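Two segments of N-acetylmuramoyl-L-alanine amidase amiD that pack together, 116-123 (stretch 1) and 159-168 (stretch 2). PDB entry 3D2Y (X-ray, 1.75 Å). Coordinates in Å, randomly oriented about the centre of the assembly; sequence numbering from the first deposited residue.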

# COMPACT_ATOMS: atom_id res chain seq x y z
N VAL A 116 -0.08 13.64 -21.78
CA VAL A 116 0.27 13.73 -20.36
C VAL A 116 -0.80 13.04 -19.47
O VAL A 116 -1.92 13.54 -19.30
N LYS A 117 -0.42 11.88 -18.94
CA LYS A 117 -1.21 11.18 -17.94
C LYS A 117 -1.33 12.10 -16.70
O LYS A 117 -0.32 12.38 -16.04
N TYR A 118 -2.54 12.60 -16.44
CA TYR A 118 -2.79 13.54 -15.35
C TYR A 118 -3.59 12.78 -14.31
O TYR A 118 -4.57 12.12 -14.66
N PHE A 119 -3.19 12.87 -13.04
CA PHE A 119 -3.91 12.17 -11.97
C PHE A 119 -4.87 13.14 -11.27
O PHE A 119 -4.74 14.34 -11.44
N ALA A 120 -5.82 12.62 -10.48
CA ALA A 120 -6.86 13.44 -9.82
C ALA A 120 -6.51 13.65 -8.35
O ALA A 120 -6.13 12.70 -7.68
N PRO A 121 -6.61 14.89 -7.84
CA PRO A 121 -6.32 15.13 -6.43
C PRO A 121 -7.28 14.38 -5.50
O PRO A 121 -8.44 14.16 -5.85
N PHE A 122 -6.82 14.01 -4.31
CA PHE A 122 -7.71 13.40 -3.33
C PHE A 122 -8.43 14.44 -2.46
O PHE A 122 -7.79 15.32 -1.83
N GLU A 123 -9.76 14.34 -2.43
CA GLU A 123 -10.57 15.17 -1.57
C GLU A 123 -10.05 15.11 -0.15
O GLU A 123 -9.84 14.03 0.41
N LYS A 159 -0.20 -1.97 -12.19
CA LYS A 159 -1.04 -0.93 -11.53
C LYS A 159 -0.25 0.32 -11.17
O LYS A 159 0.96 0.26 -10.90
N ASP A 160 -0.96 1.44 -11.14
CA ASP A 160 -0.42 2.73 -10.69
C ASP A 160 -1.02 3.22 -9.37
O ASP A 160 -0.50 4.16 -8.75
N ASP A 161 -2.17 2.65 -9.00
CA ASP A 161 -2.95 3.17 -7.88
C ASP A 161 -2.30 3.00 -6.51
O ASP A 161 -1.57 2.01 -6.29
N PRO A 162 -2.52 3.99 -5.59
CA PRO A 162 -3.34 5.20 -5.74
C PRO A 162 -2.66 6.43 -6.35
O PRO A 162 -3.25 7.50 -6.34
N GLY A 163 -1.44 6.28 -6.85
CA GLY A 163 -0.85 7.30 -7.69
C GLY A 163 -0.10 8.41 -6.98
O GLY A 163 -0.10 8.51 -5.74
N PRO A 164 0.57 9.27 -7.77
CA PRO A 164 1.51 10.26 -7.24
C PRO A 164 0.84 11.45 -6.51
O PRO A 164 1.54 12.24 -5.85
N LEU A 165 -0.50 11.58 -6.59
CA LEU A 165 -1.22 12.65 -5.87
C LEU A 165 -1.72 12.16 -4.50
O LEU A 165 -2.22 12.95 -3.68
N PHE A 166 -1.56 10.87 -4.25
CA PHE A 166 -1.90 10.30 -2.94
C PHE A 166 -0.96 10.82 -1.84
O PHE A 166 0.25 10.69 -1.98
N PRO A 167 -1.53 11.41 -0.74
CA PRO A 167 -0.69 12.10 0.25
C PRO A 167 -0.01 11.21 1.32
O PRO A 167 -0.37 11.25 2.49
N TRP A 168 0.97 10.39 0.88
CA TRP A 168 1.69 9.45 1.77
C TRP A 168 2.39 10.13 2.95
O TRP A 168 2.31 9.64 4.09

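A short strand with its following loop and an irregular segment can pack closely when one offers aromatic rings and the other is a proline-rich segment with a beta turn to receive them, and amiD gives a clear example. Walking along stretch 2, Lys-159 and Asp-161 make no contact across the interface, but Asp-160 points toward stretch 1 in the m rotamer. Its OD2 accepts a hydrogen bond from Lys-117 NZ at 3.1 Å, a salt bridge reinforced by water 1, which accepts from Lys-117 NZ at 2.6 Å and donates to Asp-160 OD2 at 2.7 Å. The same carboxylate oxygen lies at the edge of the Phe-119 ring.

Pro-162, preceded by a cis peptide bond, meets the other inward-pointing aromatic: Phe-122 CZ lies 3.2 Å from Pro-162 O, which sits near the plane of the ring, and 3.9 Å from Pro-162 CB. Gly-163 follows with backbone angles that call for glycine; a CB here would also clash with Phe-119 CD1. The absence of a side chain lets the Phe-119 ring, in the m rotamer, approach the backbone. Pro-164 then covers one face of that ring, with Pro-164 CD 3.3 Å from the centroid of the Phe-119 ring and almost on the ring normal, a well-formed CH-pi contact.

Within the type I turn from Gly-163 to Phe-166, Leu-165 points toward stretch 1. With chi1 m and chi2 t, Leu-165 CD1 packs 3.9 Å from Phe-119 CB and 4.2 Å from Pro-121 CD. Its carbonyl is served by water 2, which donates to Leu-165 O at 2.7 Å and accepts from Phe-122 N at 2.8 Å, bridging the two backbones. Phe-166, in the t rotamer, directs its ring edge at the face of Phe-122 (m), with planes at 86° and centroids 5.1 Å apart. Pro-167 adds a looser apolar contact to Phe-122, and Trp-168 lies beyond reach.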

# COMPACT_ATOMS: atom_id res chain seq x y z
CB VAL A 116 0.52 15.21 -19.90
CG1 VAL A 116 1.14 15.28 -18.51
CG2 VAL A 116 1.41 15.94 -20.90
CB LYS A 117 -0.52 9.86 -17.60
CG LYS A 117 -1.46 8.71 -17.43
CD LYS A 117 -0.80 7.52 -16.76
CE LYS A 117 -0.81 6.30 -17.67
NZ LYS A 117 -0.79 5.00 -16.94
CB TYR A 118 -3.61 14.76 -15.81
CG TYR A 118 -2.85 15.95 -16.40
CD1 TYR A 118 -2.32 16.96 -15.58
CD2 TYR A 118 -2.71 16.09 -17.79
CE1 TYR A 118 -1.63 18.07 -16.14
CE2 TYR A 118 -2.03 17.19 -18.35
CZ TYR A 118 -1.49 18.17 -17.53
OH TYR A 118 -0.82 19.24 -18.12
CB PHE A 119 -2.91 11.57 -10.96
CG PHE A 119 -2.23 10.32 -11.45
CD1 PHE A 119 -2.70 9.06 -11.10
CD2 PHE A 119 -1.07 10.39 -12.23
CE1 PHE A 119 -2.05 7.88 -11.52
CE2 PHE A 119 -0.43 9.23 -12.67
CZ PHE A 119 -0.88 7.98 -12.29
CB ALA A 120 -8.17 12.71 -9.90
CB PRO A 121 -6.50 16.66 -6.30
CG PRO A 121 -6.26 17.17 -7.70
CD PRO A 121 -6.93 16.14 -8.56
CB PHE A 122 -6.92 12.42 -2.46
CG PHE A 122 -6.47 11.17 -3.22
CD1 PHE A 122 -5.35 11.21 -4.05
CD2 PHE A 122 -7.22 10.00 -3.16
CE1 PHE A 122 -4.90 10.07 -4.78
CE2 PHE A 122 -6.82 8.87 -3.90
CZ PHE A 122 -5.65 8.92 -4.72
CB GLU A 123 -12.05 14.76 -1.64
CG GLU A 123 -12.57 14.35 -3.03
CD GLU A 123 -12.51 15.43 -4.12
OE1 GLU A 123 -12.25 16.63 -3.81
OE2 GLU A 123 -12.75 15.06 -5.30
CB LYS A 159 -1.67 -1.50 -10.26
CG LYS A 159 -2.54 -2.71 -10.47
CD LYS A 159 -3.85 -2.38 -11.18
CE LYS A 159 -4.56 -3.65 -11.56
NZ LYS A 159 -5.99 -3.28 -11.92
CB ASP A 160 -0.73 3.79 -11.77
CG ASP A 160 0.20 3.71 -12.96
OD1 ASP A 160 1.19 2.97 -12.87
OD2 ASP A 160 -0.05 4.37 -13.99
CB ASP A 161 -4.42 2.69 -7.94
CG ASP A 161 -4.59 1.19 -7.75
OD1 ASP A 161 -5.29 0.82 -6.78
OD2 ASP A 161 -4.01 0.40 -8.54
CB PRO A 162 -3.73 5.54 -4.29
CG PRO A 162 -2.50 5.12 -3.53
CD PRO A 162 -1.94 3.91 -4.24
CB PRO A 164 2.27 10.69 -8.49
CG PRO A 164 1.17 10.63 -9.57
CD PRO A 164 0.46 9.32 -9.23
CB LEU A 165 -2.34 13.24 -6.73
CG LEU A 165 -1.86 14.07 -7.95
CD1 LEU A 165 -3.01 14.73 -8.60
CD2 LEU A 165 -0.85 15.15 -7.57
CB PHE A 166 -1.95 8.75 -2.92
CG PHE A 166 -2.53 8.22 -1.65
CD1 PHE A 166 -1.70 7.72 -0.65
CD2 PHE A 166 -3.90 8.31 -1.42
CE1 PHE A 166 -2.28 7.28 0.59
CE2 PHE A 166 -4.47 7.89 -0.24
CZ PHE A 166 -3.65 7.35 0.77
CB PRO A 167 -1.68 13.12 0.87
CG PRO A 167 -3.03 12.41 0.80
CD PRO A 167 -2.97 11.50 -0.42
CB TRP A 168 2.70 8.63 0.98
CG TRP A 168 2.07 7.59 0.09
CD1 TRP A 168 1.95 7.65 -1.27
CD2 TRP A 168 1.40 6.38 0.50
NE1 TRP A 168 1.29 6.52 -1.75
CE2 TRP A 168 0.97 5.71 -0.69
CE3 TRP A 168 1.17 5.77 1.74
CZ2 TRP A 168 0.29 4.48 -0.67
CZ3 TRP A 168 0.50 4.53 1.77
CH2 TRP A 168 0.06 3.90 0.55
O HOH W 1 1.61 4.49 -16.09
O HOH W 2 -4.21 14.82 -3.53